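Local coordinates for MHC class I protein (Ginglymostoma cirratum, PDB 6LUP), which probably presents short peptides at the cell surface for recognition by T cells, holding them in a groove between two helices, as class I MHC molecules do, at residues S80-N84 with W136-T140; K127-V131 with K141-D145. All blocks are in the same frame, centred on the assembly; numbering follows the deposited sequence.

Interaction 1: S80-N84 with W136-T140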
ATOM      1  N   SER A  80      -2.542  21.145  16.090  1.00 78.19           N
ATOM      2  CA  SER A  80      -2.303  22.451  15.478  1.00 80.95           C
ATOM      3  C   SER A  80      -2.067  23.501  16.558  1.00 83.38           C
ATOM      4  O   SER A  80      -1.155  24.322  16.446  1.00 85.36           O
ATOM      5  CB  SER A  80      -3.478  22.863  14.592  1.00 80.87           C
ATOM      6  OG  SER A  80      -3.570  22.030  13.452  1.00 79.53           O
ATOM      7  N   LYS A  81      -2.888  23.451  17.605  1.00 83.65           N
ATOM      8  CA  LYS A  81      -2.754  24.340  18.752  1.00 86.56           C
ATOM      9  C   LYS A  81      -1.429  24.105  19.476  1.00 87.28           C
ATOM     10  O   LYS A  81      -0.767  25.058  19.891  1.00 90.37           O
ATOM     11  CB  LYS A  81      -3.935  24.151  19.712  1.00 86.81           C
ATOM     12  CG  LYS A  81      -4.030  25.213  20.798  1.00 91.18           C
ATOM     13  CD  LYS A  81      -5.285  25.050  21.643  1.00 91.69           C
ATOM     14  CE  LYS A  81      -5.336  26.091  22.751  1.00 93.47           C
ATOM     15  NZ  LYS A  81      -6.487  25.865  23.668  1.00 92.21           N
ATOM     16  N   ARG A  82      -1.047  22.837  19.609  1.00 84.82           N
ATOM     17  CA  ARG A  82       0.185  22.456  20.299  1.00 85.16           C
ATOM     18  C   ARG A  82       1.444  22.890  19.553  1.00 86.88           C
ATOM     19  O   ARG A  82       2.458  23.215  20.172  1.00 88.12           O
ATOM     20  CB  ARG A  82       0.228  20.947  20.528  1.00 82.75           C
ATOM     21  CG  ARG A  82      -0.702  20.446  21.618  1.00 81.81           C
ATOM     22  CD  ARG A  82      -0.343  19.021  21.991  1.00 80.32           C
ATOM     23  NE  ARG A  82      -1.376  18.389  22.803  1.00 79.19           N
ATOM     24  CZ  ARG A  82      -1.449  17.081  23.038  1.00 78.25           C
ATOM     25  NH1 ARG A  82      -0.541  16.254  22.530  1.00 76.88           N
ATOM     26  NH2 ARG A  82      -2.430  16.599  23.792  1.00 77.89           N
ATOM     27  N   THR A  83       1.372  22.888  18.226  1.00 86.91           N
ATOM     28  CA  THR A  83       2.509  23.258  17.387  1.00 88.91           C
ATOM     29  C   THR A  83       2.377  24.689  16.863  1.00 91.93           C
ATOM     30  O   THR A  83       3.140  25.112  15.990  1.00 92.14           O
ATOM     31  CB  THR A  83       2.673  22.280  16.205  1.00 86.95           C
ATOM     32  OG1 THR A  83       1.410  22.100  15.556  1.00 85.57           O
ATOM     33  CG2 THR A  83       3.177  20.933  16.686  1.00 84.97           C
ATOM     34  N   ASN A  84       1.409  25.425  17.412  1.00 94.00           N
ATOM     35  CA  ASN A  84       1.090  26.797  16.991  1.00 97.29           C
ATOM     36  C   ASN A  84       0.897  26.936  15.476  1.00 97.65           C
ATOM     37  O   ASN A  84       1.246  27.959  14.884  1.00 99.66           O
ATOM     38  CB  ASN A  84       2.132  27.796  17.526  1.00100.03           C
ATOM     39  CG  ASN A  84       2.049  27.983  19.034  1.00100.71           C
ATOM     40  OD1 ASN A  84       0.998  28.337  19.574  1.00100.06           O
ATOM     41  ND2 ASN A  84       3.164  27.754  19.718  1.00101.19           N
ATOM     42  N   TRP A 136       5.537  17.952  21.460  1.00 79.35           N
ATOM     43  CA  TRP A 136       4.073  18.028  21.393  1.00 78.94           C
ATOM     44  C   TRP A 136       3.372  16.677  21.608  1.00 76.84           C
ATOM     45  O   TRP A 136       2.142  16.581  21.519  1.00 75.11           O
ATOM     46  CB  TRP A 136       3.598  18.718  20.104  1.00 79.16           C
ATOM     47  CG  TRP A 136       4.203  18.200  18.826  1.00 79.03           C
ATOM     48  CD1 TRP A 136       3.712  17.202  18.031  1.00 77.06           C
ATOM     49  CD2 TRP A 136       5.395  18.674  18.183  1.00 80.59           C
ATOM     50  NE1 TRP A 136       4.526  17.020  16.939  1.00 77.12           N
ATOM     51  CE2 TRP A 136       5.567  17.909  17.008  1.00 79.30           C
ATOM     52  CE3 TRP A 136       6.336  19.670  18.488  1.00 83.16           C
ATOM     53  CZ2 TRP A 136       6.643  18.106  16.135  1.00 79.90           C
ATOM     54  CZ3 TRP A 136       7.408  19.865  17.619  1.00 83.84           C
ATOM     55  CH2 TRP A 136       7.551  19.085  16.457  1.00 82.41           C
ATOM     56  N   GLY A 137       4.162  15.648  21.899  1.00 76.25           N
ATOM     57  CA  GLY A 137       3.639  14.335  22.258  1.00 75.54           C
ATOM     58  C   GLY A 137       3.753  14.042  23.744  1.00 76.63           C
ATOM     59  O   GLY A 137       3.058  13.163  24.265  1.00 75.20           O
ATOM     60  N   GLU A 138       4.624  14.787  24.423  1.00 78.92           N
ATOM     61  CA  GLU A 138       4.936  14.566  25.837  1.00 79.91           C
ATOM     62  C   GLU A 138       3.717  14.646  26.745  1.00 78.03           C
ATOM     63  O   GLU A 138       3.571  13.843  27.668  1.00 77.58           O
ATOM     64  CB  GLU A 138       6.012  15.545  26.309  1.00 83.84           C
ATOM     65  CG  GLU A 138       7.396  15.251  25.752  1.00 87.08           C
ATOM     66  CD  GLU A 138       8.445  16.258  26.189  1.00 92.01           C
ATOM     67  OE1 GLU A 138       8.219  16.977  27.190  1.00 94.38           O
ATOM     68  OE2 GLU A 138       9.503  16.324  25.526  1.00 93.37           O
ATOM     69  N   ILE A 139       2.842  15.608  26.475  1.00 76.98           N
ATOM     70  CA  ILE A 139       1.633  15.789  27.277  1.00 76.32           C
ATOM     71  C   ILE A 139       0.630  14.639  27.083  1.00 73.48           C
ATOM     72  O   ILE A 139      -0.112  14.294  28.009  1.00 73.18           O
ATOM     73  CB  ILE A 139       0.998  17.190  27.054  1.00 77.77           C
ATOM     74  CG1 ILE A 139      -0.175  17.433  28.015  1.00 78.39           C
ATOM     75  CG2 ILE A 139       0.583  17.397  25.606  1.00 77.26           C
ATOM     76  CD1 ILE A 139       0.239  17.673  29.454  1.00 80.01           C
ATOM     77  N   THR A 140       0.633  14.038  25.894  1.00 70.97           N
ATOM     78  CA  THR A 140      -0.180  12.854  25.609  1.00 67.62           C
ATOM     79  C   THR A 140       0.440  11.602  26.243  1.00 66.85           C
ATOM     80  O   THR A 140      -0.273  10.772  26.818  1.00 65.60           O
ATOM     81  CB  THR A 140      -0.382  12.661  24.089  1.00 66.53           C
ATOM     82  OG1 THR A 140      -1.159  13.747  23.569  1.00 66.39           O
ATOM     83  CG2 THR A 140      -1.105  11.355  23.785  1.00 64.84           C
TER
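A polar and packing contact between the C-terminal end of helix 55-82 and the N-terminal part of helix 135-146 joins Arg-82 and Thr-83 to Trp-136, Ile-139 and Thr-140, the Arg-82 side chain binding a backbone carbonyl and a hydroxyl. That chain runs extended from CG to NE and delivers a guanidinium whose NH1 is shared between the two acceptors. NH1 of Arg-82 donates to Thr-140 OG1 at 2.8 Å, with the hydroxyl in the guanidinium plane. A second bond, 2.9 Å from Arg-82 NH1 to Trp-136 O, is somewhat more bent, at 148°. Together they fix the rotation of the flat group, and Ile-139 CG2 sits over the centre of one face, 3.3 Å from Arg-82 CZ. In the class I MHC platform these helices flank the peptide groove, and this is one end of it: Thr-140 OG1 also hydrogen-bonds the backbone of the bound peptide. Beside the arginine, Thr-83 CG2 makes a CH-pi contact over one face of Trp-136, 3.6 Å from the centroid of the five-membered ring. With chi1 at 49°, Thr-83 directs OG1 back to Leu-79 O in the last turn of helix 55-82 and leaves the methyl to meet the indole.

Interaction 2: K127-V131 with K141-D145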
ATOM      1  N   LYS A 127       7.985  -2.854  27.479  1.00 64.51           N
ATOM      2  CA  LYS A 127       8.047  -1.977  28.647  1.00 64.83           C
ATOM      3  C   LYS A 127       6.662  -1.494  29.072  1.00 62.63           C
ATOM      4  O   LYS A 127       6.485  -1.025  30.195  1.00 63.37           O
ATOM      5  CB  LYS A 127       8.938  -0.764  28.358  1.00 66.14           C
ATOM      6  CG  LYS A 127      10.407  -1.081  28.126  1.00 68.47           C
ATOM      7  CD  LYS A 127      11.135  -1.397  29.426  1.00 71.41           C
ATOM      8  CE  LYS A 127      12.623  -1.599  29.189  1.00 73.64           C
ATOM      9  NZ  LYS A 127      13.329  -2.066  30.416  1.00 75.90           N
ATOM     10  N   MET A 128       5.693  -1.617  28.164  1.00 60.10           N
ATOM     11  CA  MET A 128       4.335  -1.075  28.336  1.00 58.14           C
ATOM     12  C   MET A 128       4.334   0.423  28.639  1.00 58.22           C
ATOM     13  O   MET A 128       3.654   0.894  29.555  1.00 58.02           O
ATOM     14  CB  MET A 128       3.516  -1.877  29.356  1.00 57.93           C
ATOM     15  CG  MET A 128       2.921  -3.160  28.795  1.00 56.84           C
ATOM     16  SD  MET A 128       2.057  -2.944  27.220  1.00 55.22           S
ATOM     17  CE  MET A 128       0.743  -1.817  27.681  1.00 53.84           C
ATOM     18  N   VAL A 129       5.102   1.157  27.841  1.00 58.15           N
ATOM     19  CA  VAL A 129       5.216   2.605  27.957  1.00 58.67           C
ATOM     20  C   VAL A 129       5.116   3.222  26.558  1.00 57.25           C
ATOM     21  O   VAL A 129       5.506   2.598  25.565  1.00 56.40           O
ATOM     22  CB  VAL A 129       6.529   3.007  28.694  1.00 60.99           C
ATOM     23  CG1 VAL A 129       7.757   2.822  27.805  1.00 61.31           C
ATOM     24  CG2 VAL A 129       6.457   4.429  29.225  1.00 61.82           C
ATOM     25  N   TRP A 130       4.567   4.429  26.479  1.00 57.08           N
ATOM     26  CA  TRP A 130       4.460   5.142  25.208  1.00 56.55           C
ATOM     27  C   TRP A 130       5.702   5.984  24.951  1.00 58.38           C
ATOM     28  O   TRP A 130       6.222   6.631  25.860  1.00 59.83           O
ATOM     29  CB  TRP A 130       3.212   6.023  25.186  1.00 55.61           C
ATOM     30  CG  TRP A 130       1.939   5.238  25.245  1.00 54.39           C
ATOM     31  CD1 TRP A 130       1.264   4.862  26.368  1.00 54.21           C
ATOM     32  CD2 TRP A 130       1.187   4.728  24.132  1.00 52.66           C
ATOM     33  NE1 TRP A 130       0.135   4.152  26.028  1.00 52.69           N
ATOM     34  CE2 TRP A 130       0.065   4.053  24.664  1.00 51.83           C
ATOM     35  CE3 TRP A 130       1.350   4.778  22.741  1.00 51.70           C
ATOM     36  CZ2 TRP A 130      -0.890   3.430  23.851  1.00 50.05           C
ATOM     37  CZ3 TRP A 130       0.397   4.157  21.933  1.00 50.01           C
ATOM     38  CH2 TRP A 130      -0.707   3.494  22.492  1.00 49.15           C
ATOM     39  N   VAL A 131       6.176   5.964  23.709  1.00 58.61           N
ATOM     40  CA  VAL A 131       7.353   6.742  23.324  1.00 60.14           C
ATOM     41  C   VAL A 131       7.000   7.836  22.314  1.00 60.05           C
ATOM     42  O   VAL A 131       6.162   7.639  21.432  1.00 58.60           O
ATOM     43  CB  VAL A 131       8.517   5.846  22.818  1.00 60.33           C
ATOM     44  CG1 VAL A 131       8.839   4.757  23.834  1.00 60.85           C
ATOM     45  CG2 VAL A 131       8.200   5.222  21.471  1.00 59.19           C
ATOM     46  N   LYS A 141       1.764  11.485  26.139  1.00 67.16           N
ATOM     47  CA  LYS A 141       2.509  10.365  26.721  1.00 66.92           C
ATOM     48  C   LYS A 141       2.274  10.255  28.226  1.00 67.64           C
ATOM     49  O   LYS A 141       2.081   9.156  28.754  1.00 66.67           O
ATOM     50  CB  LYS A 141       4.007  10.499  26.426  1.00 67.39           C
ATOM     51  CG  LYS A 141       4.879   9.493  27.159  1.00 67.19           C
ATOM     52  CD  LYS A 141       6.362   9.762  26.962  1.00 68.17           C
ATOM     53  CE  LYS A 141       7.195   9.104  28.052  1.00 68.83           C
ATOM     54  NZ  LYS A 141       6.952   7.643  28.184  1.00 67.05           N
ATOM     55  N   ASN A 142       2.286  11.397  28.907  1.00 69.15           N
ATOM     56  CA  ASN A 142       2.083  11.430  30.349  1.00 70.57           C
ATOM     57  C   ASN A 142       0.680  10.988  30.747  1.00 69.14           C
ATOM     58  O   ASN A 142       0.505  10.333  31.777  1.00 70.03           O
ATOM     59  CB  ASN A 142       2.406  12.814  30.917  1.00 72.80           C
ATOM     60  CG  ASN A 142       3.894  13.135  30.882  1.00 74.63           C
ATOM     61  OD1 ASN A 142       4.292  14.272  31.133  1.00 76.50           O
ATOM     62  ND2 ASN A 142       4.721  12.136  30.576  1.00 73.92           N
ATOM     63  N   LYS A 143      -0.308  11.337  29.926  1.00 67.15           N
ATOM     64  CA  LYS A 143      -1.686  10.900  30.142  1.00 64.99           C
ATOM     65  C   LYS A 143      -1.840   9.409  29.858  1.00 62.81           C
ATOM     66  O   LYS A 143      -2.460   8.681  30.635  1.00 62.20           O
ATOM     67  CB  LYS A 143      -2.652  11.698  29.265  1.00 65.19           C
ATOM     68  CG  LYS A 143      -2.802  13.154  29.672  1.00 67.80           C
ATOM     69  CD  LYS A 143      -3.494  13.977  28.596  1.00 68.47           C
ATOM     70  CE  LYS A 143      -5.003  13.816  28.647  1.00 68.54           C
ATOM     71  NZ  LYS A 143      -5.672  14.780  27.729  1.00 70.19           N
ATOM     72  N   TRP A 144      -1.257   8.964  28.748  1.00 60.99           N
ATOM     73  CA  TRP A 144      -1.428   7.595  28.266  1.00 58.72           C
ATOM     74  C   TRP A 144      -0.653   6.558  29.071  1.00 59.73           C
ATOM     75  O   TRP A 144      -1.077   5.407  29.162  1.00 58.81           O
ATOM     76  CB  TRP A 144      -1.080   7.510  26.780  1.00 57.01           C
ATOM     77  CG  TRP A 144      -2.160   8.059  25.879  1.00 55.24           C
ATOM     78  CD1 TRP A 144      -3.211   8.855  26.240  1.00 54.92           C
ATOM     79  CD2 TRP A 144      -2.273   7.867  24.466  1.00 53.93           C
ATOM     80  NE1 TRP A 144      -3.979   9.159  25.144  1.00 53.69           N
ATOM     81  CE2 TRP A 144      -3.425   8.566  24.041  1.00 53.48           C
ATOM     82  CE3 TRP A 144      -1.516   7.169  23.517  1.00 53.28           C
ATOM     83  CZ2 TRP A 144      -3.840   8.586  22.706  1.00 52.63           C
ATOM     84  CZ3 TRP A 144      -1.927   7.192  22.190  1.00 52.26           C
ATOM     85  CH2 TRP A 144      -3.078   7.897  21.798  1.00 52.12           C
ATOM     86  N   ASP A 145       0.475   6.961  29.653  1.00 62.22           N
ATOM     87  CA  ASP A 145       1.254   6.069  30.519  1.00 64.09           C
ATOM     88  C   ASP A 145       0.515   5.770  31.821  1.00 64.76           C
ATOM     89  O   ASP A 145       0.626   4.670  32.365  1.00 64.65           O
ATOM     90  CB  ASP A 145       2.638   6.656  30.819  1.00 66.13           C
ATOM     91  CG  ASP A 145       3.589   6.566  29.632  1.00 66.64           C
ATOM     92  OD1 ASP A 145       3.443   5.651  28.790  1.00 65.30           O
ATOM     93  OD2 ASP A 145       4.500   7.416  29.549  1.00 68.64           O
TER
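Trp-130 and Trp-144 bring the edge strand 129-131 and helix 135-146 together, with Lys-141 and Asp-145 binding the strand backbone beside them. Strand 129-131 and the helical segment 141-145 run nearly antiparallel, their axes 7.9 Å apart at closest approach. Trp-130, with the most surface buried here, offers one indole face to the helix. The benzo edge of Trp-144 points at that face in an edge-to-face pair: CE3 lies over the centre of the Trp-130 ring, the six-membered centroids are 4.8 Å apart and the planes stand at 66°. Further along the same face, Trp-144 CB adds a CH-pi contact, 3.8 Å from the centroid of the five-membered ring of Trp-130. Trp-130 NE1 bonds Asn-151 OD1 on helix 148-172 and Trp-144 NE1 the backbone of the bound peptide, so the stack lies between the peptide and the edge strand and also joins the next helix.

Lys-141 is stretched out until its last torsion, chi4 55°, turns NZ onto Trp-130 O at 2.6 Å, nearly in line with the carbonyl bond. One helical turn on, Asp-145 OD1 takes the Trp-130 backbone N-H through its syn lone pair, 2.8 Å from Trp-130 N and almost straight at 176°. The circuit closes in a salt bridge, Lys-141 NZ to Asp-145 OD2 at 2.8 Å, while Val-129 CG2 packs against both charged ends. Ammonium and carboxylate thus take up the backbone C=O and N-H of Trp-130 and also pair with each other, which probably favours the charged form of both.

In the fold
Helix 135-146 carries both contacts: interaction 1 uses its N-terminal part and interaction 2 the residues that follow, so 136-140 runs straight into 141-145, and the centres lie 15 Å apart. Along the chain the order is 80-84, 127-131, 136-140, 141-145, and the two contacts interleave. Interaction 1 reaches across to the end of helix 55-82, whereas interaction 2 ties the helix to strand 129-131, the outermost strand at one side of the eight-stranded antiparallel sheet. One short helix is therefore fastened to the opposite wall and to the floor of the same groove, while Thr-140, Lys-143 and Trp-144 hold the bound peptide's backbone.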